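Local coordinates for protein LacI family transcription regulator (Bifidobacterium animalis subsp. lactis, PDB 4O5A) that probably regulates transcription as a LacI-family DNA-binding protein whose periplasmic-binding-protein-like domain is likely to sense a small effector molecule, at residues A132-L138 and M154-A160. Numbering follows the deposited sequence.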
loop_
_atom_site.group_PDB
_atom_site.type_symbol
_atom_site.label_atom_id
_atom_site.label_comp_id
_atom_site.label_asym_id
_atom_site.label_seq_id
_atom_site.Cartn_x
_atom_site.Cartn_y
_atom_site.Cartn_z
ATOM N N ALA A 132 -13.625 -15.690 15.075
ATOM C CA ALA A 132 -14.061 -14.303 15.233
ATOM C C ALA A 132 -13.969 -13.590 13.903
ATOM O O ALA A 132 -13.188 -13.993 13.032
ATOM C CB ALA A 132 -13.211 -13.581 16.284
ATOM N N LEU A 133 -14.755 -12.524 13.757
ATOM C CA LEU A 133 -14.796 -11.740 12.522
ATOM C C LEU A 133 -14.349 -10.315 12.801
ATOM O O LEU A 133 -14.702 -9.734 13.823
ATOM C CB LEU A 133 -16.225 -11.678 11.987
ATOM C CG LEU A 133 -16.915 -13.005 11.715
ATOM C CD1 LEU A 133 -18.344 -12.774 11.295
ATOM C CD2 LEU A 133 -16.151 -13.690 10.613
ATOM N N LEU A 134 -13.583 -9.754 11.880
ATOM C CA LEU A 134 -13.142 -8.378 11.986
ATOM C C LEU A 134 -13.971 -7.564 10.997
ATOM O O LEU A 134 -14.029 -7.905 9.811
ATOM C CB LEU A 134 -11.650 -8.305 11.631
ATOM C CG LEU A 134 -10.993 -6.932 11.612
ATOM C CD1 LEU A 134 -11.089 -6.297 12.986
ATOM C CD2 LEU A 134 -9.543 -7.055 11.179
ATOM N N LEU A 135 -14.631 -6.509 11.479
ATOM C CA LEU A 135 -15.460 -5.655 10.622
ATOM C C LEU A 135 -14.812 -4.295 10.393
ATOM O O LEU A 135 -14.602 -3.530 11.341
ATOM C CB LEU A 135 -16.836 -5.441 11.249
ATOM C CG LEU A 135 -17.603 -6.691 11.668
ATOM C CD1 LEU A 135 -18.922 -6.317 12.341
ATOM C CD2 LEU A 135 -17.847 -7.592 10.466
ATOM N N LEU A 136 -14.507 -3.989 9.137
ATOM C CA LEU A 136 -13.912 -2.698 8.801
ATOM C C LEU A 136 -14.872 -1.849 7.981
ATOM O O LEU A 136 -15.833 -2.364 7.397
ATOM C CB LEU A 136 -12.607 -2.884 8.024
ATOM C CG LEU A 136 -11.541 -3.805 8.618
ATOM C CD1 LEU A 136 -10.362 -3.923 7.657
ATOM C CD2 LEU A 136 -11.074 -3.331 9.994
ATOM N N ASN A 137 -14.603 -0.546 7.944
ATOM C CA ASN A 137 -15.321 0.374 7.071
ATOM C C ASN A 137 -16.826 0.346 7.283
ATOM O O ASN A 137 -17.597 0.149 6.342
ATOM C CB ASN A 137 -14.977 0.093 5.608
ATOM C CG ASN A 137 -13.501 0.236 5.332
ATOM O OD1 ASN A 137 -12.840 1.116 5.886
ATOM N ND2 ASN A 137 -12.971 -0.632 4.478
ATOM N N LEU A 138 -17.230 0.546 8.529
ATOM C CA LEU A 138 -18.638 0.572 8.879
ATOM C C LEU A 138 -19.304 1.766 8.207
ATOM O O LEU A 138 -18.788 2.889 8.255
ATOM C CB LEU A 138 -18.810 0.641 10.401
ATOM C CG LEU A 138 -18.615 -0.665 11.181
ATOM C CD1 LEU A 138 -19.618 -1.710 10.726
ATOM C CD2 LEU A 138 -17.190 -1.223 11.069
HETATM N N MSE A 154 -21.059 -15.721 17.514
HETATM C CA MSE A 154 -19.844 -15.461 16.741
HETATM C C MSE A 154 -19.204 -14.152 17.186
HETATM O O MSE A 154 -19.759 -13.076 16.947
HETATM C CB MSE A 154 -20.142 -15.414 15.233
HETATM C CG MSE A 154 -18.998 -14.870 14.381
HETATM SE SE MSE A 154 -17.400 -16.008 14.316
HETATM C CE MSE A 154 -18.071 -17.316 13.022
ATOM N N PRO A 155 -18.039 -14.241 17.851
ATOM C CA PRO A 155 -17.322 -13.035 18.273
ATOM C C PRO A 155 -17.012 -12.123 17.100
ATOM O O PRO A 155 -16.632 -12.591 16.025
ATOM C CB PRO A 155 -16.019 -13.591 18.853
ATOM C CG PRO A 155 -16.422 -14.947 19.395
ATOM C CD PRO A 155 -17.414 -15.470 18.376
ATOM N N CYS A 156 -17.182 -10.821 17.296
ATOM C CA CYS A 156 -16.730 -9.867 16.297
ATOM C C CYS A 156 -16.226 -8.591 16.944
ATOM O O CYS A 156 -16.522 -8.304 18.112
ATOM C CB CYS A 156 -17.842 -9.540 15.298
ATOM S SG CYS A 156 -19.224 -8.661 16.037
ATOM N N LEU A 157 -15.468 -7.833 16.164
ATOM C CA LEU A 157 -14.940 -6.550 16.587
ATOM C C LEU A 157 -14.999 -5.599 15.409
ATOM O O LEU A 157 -14.597 -5.949 14.291
ATOM C CB LEU A 157 -13.490 -6.695 17.040
ATOM C CG LEU A 157 -12.778 -5.401 17.423
ATOM C CD1 LEU A 157 -13.210 -4.955 18.805
ATOM C CD2 LEU A 157 -11.274 -5.590 17.356
ATOM N N ALA A 158 -15.509 -4.398 15.657
ATOM C CA ALA A 158 -15.564 -3.380 14.618
ATOM C C ALA A 158 -14.497 -2.311 14.842
ATOM O O ALA A 158 -14.210 -1.933 15.979
ATOM C CB ALA A 158 -16.945 -2.758 14.564
ATOM N N LEU A 159 -13.905 -1.829 13.752
ATOM C CA LEU A 159 -13.008 -0.681 13.839
ATOM C C LEU A 159 -13.730 0.525 13.261
ATOM O O LEU A 159 -13.793 0.703 12.039
ATOM C CB LEU A 159 -11.697 -0.937 13.087
ATOM C CG LEU A 159 -10.555 -1.581 13.884
ATOM C CD1 LEU A 159 -10.988 -2.877 14.569
ATOM C CD2 LEU A 159 -9.347 -1.825 12.988
ATOM N N ALA A 160 -14.292 1.348 14.141
ATOM C CA ALA A 160 -15.114 2.475 13.708
ATOM C C ALA A 160 -15.311 3.475 14.839
ATOM O O ALA A 160 -14.844 3.253 15.954
ATOM C CB ALA A 160 -16.455 1.975 13.226
HETATM O O HOH W 1 -12.308 0.274 9.691
HETATM O O HOH W 2 -15.167 2.097 10.006
#
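Leu-133, Leu-159 and Leu-135 lose the most surface where these two neighbouring parallel strands meet. Leu-133 bonds through both its backbone N and its backbone O: its N donates to Pro-155 O (2.9 Å), and its O accepts from Leu-157 N (3.1 Å). Leu-135 repeats the pattern two residues on, with its N to Leu-157 O at 2.9 Å and Leu-159 N to its O at 3.0 Å. The side chains of Leu-133 and Leu-135 share a face with Cys-156 and Ala-158, and Met-148 of helix 143-149 packs there. Leu-133 CD1 also lies 3.8 Å from Met-154 CG. Leu-159 CD1 meets Leu-134 CD1, and its CD2 meets Leu-136 CD2, both at 3.8 Å. Leu-91 of helix 88-99 touches Leu-136 and Leu-159. At Asn-137 and Leu-138 water takes over from direct bonds: one water joins Asn-137 N to Leu-159 O, and a second joins Leu-138 N to the same oxygen. Helix 143-149 connects the strands in a beta-alpha-beta crossover, within the six-stranded parallel sheet of a periplasmic-binding-protein-like subdomain.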